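PDB 1Y89: devB protein from Vibrio cholerae O1 biovar eltor str. N16961, which is probably a 6-phosphogluconolactonase, hydrolysing 6-phosphogluconolactone to 6-phosphogluconate in the pentose phosphate pathway. Local coordinates for residues N127-F132 and T177-Q182; F132-L137 and R186-V191. All blocks are in the same frame, centred on the assembly; numbering follows the deposited sequence.

Contact 1 (N127-F132 and T177-Q182)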
ATOM      1  N   ASN A 127      -1.848 -25.716   7.943  1.00 29.78           N
ATOM      2  CA  ASN A 127      -0.871 -26.805   7.756  1.00 29.96           C
ATOM      3  C   ASN A 127       0.047 -26.921   8.954  1.00 29.20           C
ATOM      4  O   ASN A 127       1.235 -27.188   8.795  1.00 29.40           O
ATOM      5  CB  ASN A 127      -0.036 -26.593   6.484  1.00 31.26           C
ATOM      6  CG  ASN A 127      -0.849 -26.764   5.211  1.00 34.59           C
ATOM      7  OD1 ASN A 127      -1.420 -27.816   4.973  1.00 40.39           O
ATOM      8  ND2 ASN A 127      -0.907 -25.721   4.387  1.00 37.90           N
ATOM      9  N   GLY A 128      -0.504 -26.712  10.153  1.00 28.24           N
ATOM     10  CA  GLY A 128       0.270 -26.810  11.399  1.00 26.71           C
ATOM     11  C   GLY A 128       0.996 -25.550  11.857  1.00 26.40           C
ATOM     12  O   GLY A 128       1.475 -25.473  12.997  1.00 26.46           O
ATOM     13  N   THR A 129       1.114 -24.556  10.974  1.00 24.95           N
ATOM     14  CA  THR A 129       1.912 -23.382  11.280  1.00 23.79           C
ATOM     15  C   THR A 129       0.978 -22.267  11.750  1.00 23.24           C
ATOM     16  O   THR A 129      -0.029 -21.981  11.080  1.00 22.64           O
ATOM     17  CB  THR A 129       2.714 -22.930  10.044  1.00 24.50           C
ATOM     18  OG1 THR A 129       3.437 -24.061   9.505  1.00 23.60           O
ATOM     19  CG2 THR A 129       3.682 -21.769  10.370  1.00 22.48           C
ATOM     20  N   PRO A 130       1.297 -21.639  12.907  1.00 22.95           N
ATOM     21  CA  PRO A 130       0.512 -20.470  13.345  1.00 21.95           C
ATOM     22  C   PRO A 130       0.562 -19.382  12.286  1.00 21.98           C
ATOM     23  O   PRO A 130       1.655 -19.057  11.751  1.00 20.82           O
ATOM     24  CB  PRO A 130       1.252 -19.996  14.605  1.00 21.87           C
ATOM     25  CG  PRO A 130       2.573 -20.689  14.589  1.00 23.82           C
ATOM     26  CD  PRO A 130       2.360 -21.974  13.873  1.00 22.07           C
ATOM     27  N   VAL A 131      -0.605 -18.813  12.006  1.00 21.16           N
ATOM     28  CA  VAL A 131      -0.723 -17.781  10.987  1.00 20.74           C
ATOM     29  C   VAL A 131      -0.843 -16.399  11.686  1.00 20.72           C
ATOM     30  O   VAL A 131      -1.875 -16.048  12.247  1.00 20.14           O
ATOM     31  CB  VAL A 131      -1.909 -18.074  10.057  1.00 21.80           C
ATOM     32  CG1 VAL A 131      -2.143 -16.877   9.059  1.00 22.39           C
ATOM     33  CG2 VAL A 131      -1.687 -19.431   9.312  1.00 20.71           C
ATOM     34  N   PHE A 132       0.249 -15.642  11.695  1.00 19.98           N
ATOM     35  CA  PHE A 132       0.200 -14.303  12.263  1.00 20.54           C
ATOM     36  C   PHE A 132      -0.623 -13.390  11.382  1.00 20.45           C
ATOM     37  O   PHE A 132      -0.590 -13.485  10.139  1.00 19.87           O
ATOM     38  CB  PHE A 132       1.615 -13.735  12.486  1.00 19.65           C
ATOM     39  CG  PHE A 132       2.214 -14.185  13.805  1.00 19.37           C
ATOM     40  CD1 PHE A 132       2.756 -15.466  13.939  1.00 21.45           C
ATOM     41  CD2 PHE A 132       2.154 -13.351  14.919  1.00 21.40           C
ATOM     42  CE1 PHE A 132       3.253 -15.917  15.164  1.00 22.00           C
ATOM     43  CE2 PHE A 132       2.647 -13.764  16.169  1.00 21.21           C
ATOM     44  CZ  PHE A 132       3.205 -15.022  16.303  1.00 20.68           C
ATOM     45  N   THR A 177      11.339 -18.938  13.040  1.00 20.66           N
ATOM     46  CA  THR A 177      12.002 -19.428  11.839  1.00 20.70           C
ATOM     47  C   THR A 177      11.400 -18.764  10.598  1.00 20.86           C
ATOM     48  O   THR A 177      10.320 -18.145  10.679  1.00 20.28           O
ATOM     49  CB  THR A 177      11.825 -20.941  11.682  1.00 21.07           C
ATOM     50  OG1 THR A 177      10.419 -21.244  11.693  1.00 20.38           O
ATOM     51  CG2 THR A 177      12.558 -21.669  12.811  1.00 18.75           C
ATOM     52  N   ALA A 178      12.071 -18.920   9.453  1.00 20.69           N
ATOM     53  CA  ALA A 178      11.554 -18.357   8.179  1.00 21.67           C
ATOM     54  C   ALA A 178      10.118 -18.846   7.885  1.00 22.13           C
ATOM     55  O   ALA A 178       9.269 -18.100   7.382  1.00 21.95           O
ATOM     56  CB  ALA A 178      12.480 -18.721   7.023  1.00 20.47           C
ATOM     57  N   LYS A 179       9.866 -20.110   8.214  1.00 21.35           N
ATOM     58  CA  LYS A 179       8.573 -20.735   7.984  1.00 21.55           C
ATOM     59  C   LYS A 179       7.418 -19.962   8.610  1.00 21.31           C
ATOM     60  O   LYS A 179       6.344 -19.818   7.993  1.00 21.72           O
ATOM     61  CB  LYS A 179       8.624 -22.147   8.577  1.00 21.97           C
ATOM     62  CG  LYS A 179       7.334 -22.873   8.592  1.00 23.35           C
ATOM     63  CD  LYS A 179       7.637 -24.288   9.171  1.00 22.86           C
ATOM     64  CE  LYS A 179       6.431 -25.141   9.137  1.00 22.03           C
ATOM     65  NZ  LYS A 179       6.727 -26.591   9.514  1.00 20.60           N
ATOM     66  N   VAL A 180       7.612 -19.486   9.840  1.00 19.84           N
ATOM     67  CA  VAL A 180       6.537 -18.708  10.475  1.00 20.50           C
ATOM     68  C   VAL A 180       6.327 -17.358   9.747  1.00 20.70           C
ATOM     69  O   VAL A 180       5.182 -16.910   9.510  1.00 20.56           O
ATOM     70  CB  VAL A 180       6.839 -18.484  11.977  1.00 20.92           C
ATOM     71  CG1 VAL A 180       5.768 -17.603  12.625  1.00 20.24           C
ATOM     72  CG2 VAL A 180       6.962 -19.887  12.693  1.00 19.67           C
ATOM     73  N   LEU A 181       7.420 -16.677   9.404  1.00 20.68           N
ATOM     74  CA  LEU A 181       7.265 -15.444   8.607  1.00 21.36           C
ATOM     75  C   LEU A 181       6.545 -15.649   7.281  1.00 20.78           C
ATOM     76  O   LEU A 181       5.672 -14.860   6.904  1.00 20.46           O
ATOM     77  CB  LEU A 181       8.626 -14.770   8.351  1.00 22.38           C
ATOM     78  CG  LEU A 181       9.242 -13.910   9.438  1.00 24.65           C
ATOM     79  CD1 LEU A 181       9.196 -14.546  10.842  1.00 23.40           C
ATOM     80  CD2 LEU A 181      10.746 -13.540   9.038  1.00 23.86           C
ATOM     81  N   GLN A 182       6.905 -16.714   6.577  1.00 20.99           N
ATOM     82  CA  GLN A 182       6.303 -17.043   5.295  1.00 21.96           C
ATOM     83  C   GLN A 182       4.801 -17.396   5.411  1.00 22.33           C
ATOM     84  O   GLN A 182       4.026 -17.155   4.474  1.00 22.09           O
ATOM     85  CB  GLN A 182       7.088 -18.210   4.666  1.00 21.49           C
ATOM     86  CG  GLN A 182       8.521 -17.846   4.232  1.00 21.65           C
ATOM     87  CD  GLN A 182       9.406 -19.082   3.986  1.00 24.30           C
ATOM     88  OE1 GLN A 182       9.196 -20.135   4.590  1.00 25.32           O
ATOM     89  NE2 GLN A 182      10.424 -18.936   3.126  1.00 25.88           N
TER
HETATM   90  O   HOH W   1       3.879 -26.495  10.565  1.00 29.71           O
HETATM   91  O   HOH W   2       2.677 -16.820  10.702  1.00 19.02           O
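Val180, Thr129 and Lys179 carry this contact, in which the short helix 178-183 lies against the extended run 127-132 that leads into the central strand 134-137 of an alpha/beta fold. No direct hydrogen bond joins the two segments; apolar touches and two bridging waters do the work. Val180 has the most surface buried here. Its CG1, anti to the backbone N (chi1 177°), reaches the Phe132 ring obliquely, with Phe132 CD1 3.9 Å from Val180 CG1 and CE1 nearly as near. The methyl CG2 of Thr129 comes against the helix backbone, 4.2 Å from Val180 CA. The Thr129 hydroxyl meets the lysine: the two side chains cross obliquely, and Thr129 OG1 sits 3.2 Å from Lys179 CE. The fully extended lysine chain carries NZ past that hydroxyl, to the carbonyl O of Ala158, which it hydrogen-bonds, and to a water. That water also bonds Thr129 OG1, and it donates to Asn127 O, so it links the ammonium group to the turn before strand 129-130. Outside the two segments, Met119 of helix 108-122 touches both Pro130 and Phe132, and Trp65 meets the Phe132 ring edge-to-face. The second water lies in the plane of the Phe132 ring, at its edge. It accepts from Phe132 N (2.9 Å to the water O) and donates to two carbonyls, Pro130 O at 2.7 Å and Val180 O at 2.8 Å.

Contact 2 (F132-L137 and R186-V191)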
ATOM      1  N   PHE A 132       0.249 -15.642  11.695  1.00 19.98           N
ATOM      2  CA  PHE A 132       0.200 -14.303  12.263  1.00 20.54           C
ATOM      3  C   PHE A 132      -0.623 -13.390  11.382  1.00 20.45           C
ATOM      4  O   PHE A 132      -0.590 -13.485  10.139  1.00 19.87           O
ATOM      5  CB  PHE A 132       1.615 -13.735  12.486  1.00 19.65           C
ATOM      6  CG  PHE A 132       2.214 -14.185  13.805  1.00 19.37           C
ATOM      7  CD1 PHE A 132       2.756 -15.466  13.939  1.00 21.45           C
ATOM      8  CD2 PHE A 132       2.154 -13.351  14.919  1.00 21.40           C
ATOM      9  CE1 PHE A 132       3.253 -15.917  15.164  1.00 22.00           C
ATOM     10  CE2 PHE A 132       2.647 -13.764  16.169  1.00 21.21           C
ATOM     11  CZ  PHE A 132       3.205 -15.022  16.303  1.00 20.68           C
ATOM     12  N   ASP A 133      -1.364 -12.514  12.035  1.00 20.33           N
ATOM     13  CA  ASP A 133      -2.075 -11.454  11.310  1.00 20.53           C
ATOM     14  C   ASP A 133      -1.092 -10.432  10.770  1.00 20.02           C
ATOM     15  O   ASP A 133      -1.298  -9.897   9.670  1.00 19.55           O
ATOM     16  CB  ASP A 133      -3.109 -10.773  12.212  1.00 20.35           C
ATOM     17  CG  ASP A 133      -4.226 -11.710  12.600  1.00 22.56           C
ATOM     18  OD1 ASP A 133      -5.147 -11.915  11.777  1.00 24.60           O
ATOM     19  OD2 ASP A 133      -4.168 -12.268  13.714  1.00 20.18           O
ATOM     20  N   TRP A 134      -0.011 -10.192  11.511  1.00 18.78           N
ATOM     21  CA  TRP A 134       0.920  -9.126  11.146  1.00 19.73           C
ATOM     22  C   TRP A 134       2.246  -9.341  11.834  1.00 20.70           C
ATOM     23  O   TRP A 134       2.308  -9.528  13.074  1.00 22.48           O
ATOM     24  CB  TRP A 134       0.356  -7.774  11.594  1.00 19.13           C
ATOM     25  CG  TRP A 134       1.027  -6.559  10.938  1.00 20.51           C
ATOM     26  CD1 TRP A 134       1.873  -6.553   9.847  1.00 20.37           C
ATOM     27  CD2 TRP A 134       0.833  -5.191  11.311  1.00 21.50           C
ATOM     28  NE1 TRP A 134       2.223  -5.250   9.531  1.00 21.97           N
ATOM     29  CE2 TRP A 134       1.587  -4.397  10.410  1.00 22.83           C
ATOM     30  CE3 TRP A 134       0.100  -4.557  12.341  1.00 21.29           C
ATOM     31  CZ2 TRP A 134       1.612  -2.976  10.488  1.00 22.44           C
ATOM     32  CZ3 TRP A 134       0.124  -3.152  12.417  1.00 21.28           C
ATOM     33  CH2 TRP A 134       0.877  -2.381  11.492  1.00 22.57           C
ATOM     34  N   ILE A 135       3.321  -9.314  11.057  1.00 20.07           N
ATOM     35  CA  ILE A 135       4.656  -9.414  11.629  1.00 19.41           C
ATOM     36  C   ILE A 135       5.403  -8.167  11.187  1.00 20.10           C
ATOM     37  O   ILE A 135       5.543  -7.909   9.965  1.00 20.05           O
ATOM     38  CB  ILE A 135       5.394 -10.712  11.162  1.00 19.44           C
ATOM     39  CG1 ILE A 135       4.561 -11.975  11.538  1.00 18.36           C
ATOM     40  CG2 ILE A 135       6.821 -10.787  11.748  1.00 18.51           C
ATOM     41  CD1 ILE A 135       5.249 -13.317  11.143  1.00 19.29           C
ATOM     42  N   LEU A 136       5.906  -7.419  12.172  1.00 18.74           N
ATOM     43  CA  LEU A 136       6.751  -6.234  11.908  1.00 20.23           C
ATOM     44  C   LEU A 136       8.198  -6.715  11.967  1.00 20.04           C
ATOM     45  O   LEU A 136       8.603  -7.400  12.958  1.00 20.97           O
ATOM     46  CB  LEU A 136       6.561  -5.177  13.023  1.00 20.24           C
ATOM     47  CG  LEU A 136       5.118  -4.634  13.182  1.00 23.21           C
ATOM     48  CD1 LEU A 136       5.153  -3.405  14.153  1.00 24.07           C
ATOM     49  CD2 LEU A 136       4.572  -4.224  11.867  1.00 25.88           C
ATOM     50  N   LEU A 137       8.969  -6.379  10.941  1.00 19.41           N
ATOM     51  CA  LEU A 137      10.331  -6.899  10.800  1.00 19.75           C
ATOM     52  C   LEU A 137      11.309  -5.772  10.593  1.00 21.02           C
ATOM     53  O   LEU A 137      10.935  -4.707  10.065  1.00 21.48           O
ATOM     54  CB  LEU A 137      10.436  -7.878   9.602  1.00 18.81           C
ATOM     55  CG  LEU A 137       9.622  -9.155   9.823  1.00 20.24           C
ATOM     56  CD1 LEU A 137       9.545  -9.925   8.484  1.00 17.66           C
ATOM     57  CD2 LEU A 137      10.293 -10.049  10.924  1.00 17.47           C
ATOM     58  N   ARG A 186       0.591 -11.093   6.640  1.00 20.81           N
ATOM     59  CA  ARG A 186       1.160  -9.789   6.330  1.00 21.24           C
ATOM     60  C   ARG A 186       2.466  -9.647   7.075  1.00 20.84           C
ATOM     61  O   ARG A 186       2.502  -9.843   8.303  1.00 21.19           O
ATOM     62  CB  ARG A 186       0.177  -8.685   6.749  1.00 20.30           C
ATOM     63  CG  ARG A 186       0.735  -7.247   6.546  1.00 20.48           C
ATOM     64  CD  ARG A 186      -0.268  -6.242   7.105  1.00 22.99           C
ATOM     65  NE  ARG A 186       0.187  -4.858   6.875  1.00 21.60           N
ATOM     66  CZ  ARG A 186      -0.346  -3.786   7.439  1.00 25.01           C
ATOM     67  NH1 ARG A 186      -1.372  -3.910   8.294  1.00 24.11           N
ATOM     68  NH2 ARG A 186       0.168  -2.586   7.161  1.00 24.22           N
ATOM     69  N   ILE A 187       3.553  -9.352   6.358  1.00 19.63           N
ATOM     70  CA  ILE A 187       4.809  -9.041   7.026  1.00 19.98           C
ATOM     71  C   ILE A 187       5.284  -7.718   6.459  1.00 20.64           C
ATOM     72  O   ILE A 187       5.069  -7.434   5.280  1.00 20.09           O
ATOM     73  CB  ILE A 187       5.898 -10.177   6.879  1.00 19.74           C
ATOM     74  CG1 ILE A 187       6.471 -10.210   5.445  1.00 20.79           C
ATOM     75  CG2 ILE A 187       5.301 -11.593   7.256  1.00 20.70           C
ATOM     76  CD1 ILE A 187       7.620 -11.297   5.221  1.00 20.61           C
ATOM     77  N   SER A 188       5.910  -6.910   7.307  1.00 20.76           N
ATOM     78  CA  SER A 188       6.230  -5.542   6.942  1.00 21.26           C
ATOM     79  C   SER A 188       7.624  -5.239   7.411  1.00 20.27           C
ATOM     80  O   SER A 188       7.854  -5.164   8.617  1.00 20.25           O
ATOM     81  CB  SER A 188       5.249  -4.522   7.585  1.00 21.78           C
ATOM     82  OG  SER A 188       3.886  -4.863   7.350  1.00 21.86           O
ATOM     83  N   TYR A 189       8.533  -5.070   6.456  1.00 19.87           N
ATOM     84  CA  TYR A 189       9.916  -4.699   6.755  1.00 20.63           C
ATOM     85  C   TYR A 189       9.994  -3.187   6.923  1.00 20.44           C
ATOM     86  O   TYR A 189       9.608  -2.452   6.007  1.00 19.05           O
ATOM     87  CB  TYR A 189      10.836  -5.116   5.613  1.00 19.62           C
ATOM     88  CG  TYR A 189      10.986  -6.613   5.467  1.00 19.89           C
ATOM     89  CD1 TYR A 189      11.803  -7.329   6.354  1.00 18.63           C
ATOM     90  CD2 TYR A 189      10.345  -7.312   4.415  1.00 20.29           C
ATOM     91  CE1 TYR A 189      11.974  -8.693   6.244  1.00 18.01           C
ATOM     92  CE2 TYR A 189      10.493  -8.710   4.284  1.00 19.41           C
ATOM     93  CZ  TYR A 189      11.324  -9.381   5.193  1.00 20.43           C
ATOM     94  OH  TYR A 189      11.511 -10.745   5.110  1.00 21.16           O
ATOM     95  N   LEU A 190      10.412  -2.739   8.109  1.00 19.69           N
ATOM     96  CA  LEU A 190      10.369  -1.325   8.471  1.00 20.51           C
ATOM     97  C   LEU A 190      11.814  -0.857   8.381  1.00 21.52           C
ATOM     98  O   LEU A 190      12.659  -1.222   9.215  1.00 20.51           O
ATOM     99  CB  LEU A 190       9.818  -1.132   9.891  1.00 21.19           C
ATOM    100  CG  LEU A 190       8.475  -1.829  10.187  1.00 20.79           C
ATOM    101  CD1 LEU A 190       8.026  -1.518  11.653  1.00 22.50           C
ATOM    102  CD2 LEU A 190       7.385  -1.429   9.130  1.00 20.45           C
ATOM    103  N   VAL A 191      12.101  -0.072   7.334  1.00 21.20           N
ATOM    104  CA  VAL A 191      13.501   0.184   6.958  1.00 22.06           C
ATOM    105  C   VAL A 191      13.669   1.675   6.761  1.00 23.61           C
ATOM    106  O   VAL A 191      13.340   2.189   5.694  1.00 23.09           O
ATOM    107  CB  VAL A 191      13.886  -0.567   5.667  1.00 22.08           C
ATOM    108  CG1 VAL A 191      15.381  -0.405   5.385  1.00 23.82           C
ATOM    109  CG2 VAL A 191      13.536  -2.065   5.799  1.00 20.84           C
TER
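Strands 134-137 and 186-191 run side by side as parallel neighbours in the middle of the eight-stranded sheet, with Ile135 opposite Ile187, Leu136 opposite Ser188 and Leu137 opposite Tyr189. The short strand axes come within 4.7 Å and run 19° apart. Four backbone bonds form the ladder: Ile135 N to Arg186 O, Ser188 N to Ile135 O, Leu137 N to Ser188 O and Leu190 N to Leu137 O. At the start of the strands Trp134 and Arg186 extend alongside each other in the same direction. The guanidinium rests flat on the indole, with centres 3.9 Å apart and planes at 12°, an off-centre cation-pi stack. Arg186 CD adds a CH-pi contact over the five-membered ring. The arginine chain, extended from CG to NE, brings NE to the indole, and NH1 sits over the centre of the ring, while Leu136 CD2 covers the opposite face toward the rim. Trp134 NE1 gives its N-H to Ser188 OG at 2.8 Å in a nearly straight bond (167°), the hydroxyl lying in the ring plane, which helps to fix the rotation of the indole. Ser188 OG also bonds Glu226, which forms a salt bridge to Arg186 NE, while Asp20 of helix 10-25 pairs with NH2. These two carboxylates probably offset the buried positive charge. On the face that carries Ile135, Leu137, Ile187 and Tyr189 the contacts are largely apolar: Leu137 CD1 lies 3.5 Å from Tyr189 CE1 and 4.0 Å from Ile187 CB, and Ile135 CB meets Ile187 CG2. The Tyr189 hydroxyl is hydrogen-bonded to Ile218 O. Such adjacent parallel strands, buried in a sheet with helices over it, are typical of the Rossmann-like alpha/beta architecture to which this sugar-phosphate enzyme family belongs.

How the contacts relate
The centres of contact 1 and contact 2 lie about 13 Å apart, and Phe132 belongs to both. Along the chain their segments alternate: 127-132 runs straight into 132-137, and after some forty residues 177-182 is followed closely by 186-191. The same two chain passages thus meet twice, first as an extended run against helix 178-183, then as neighbouring parallel strands of the main sheet. Leu181 joins the two contacts: on the helix, it packs its CD2 on Leu137 CD1 at 3.8 Å, and its carbonyl O lies 3.3 Å from Ile187 CG2. The helix of contact 1 therefore covers the Ile135, Leu137 and Ile187 face of the sheet in contact 2.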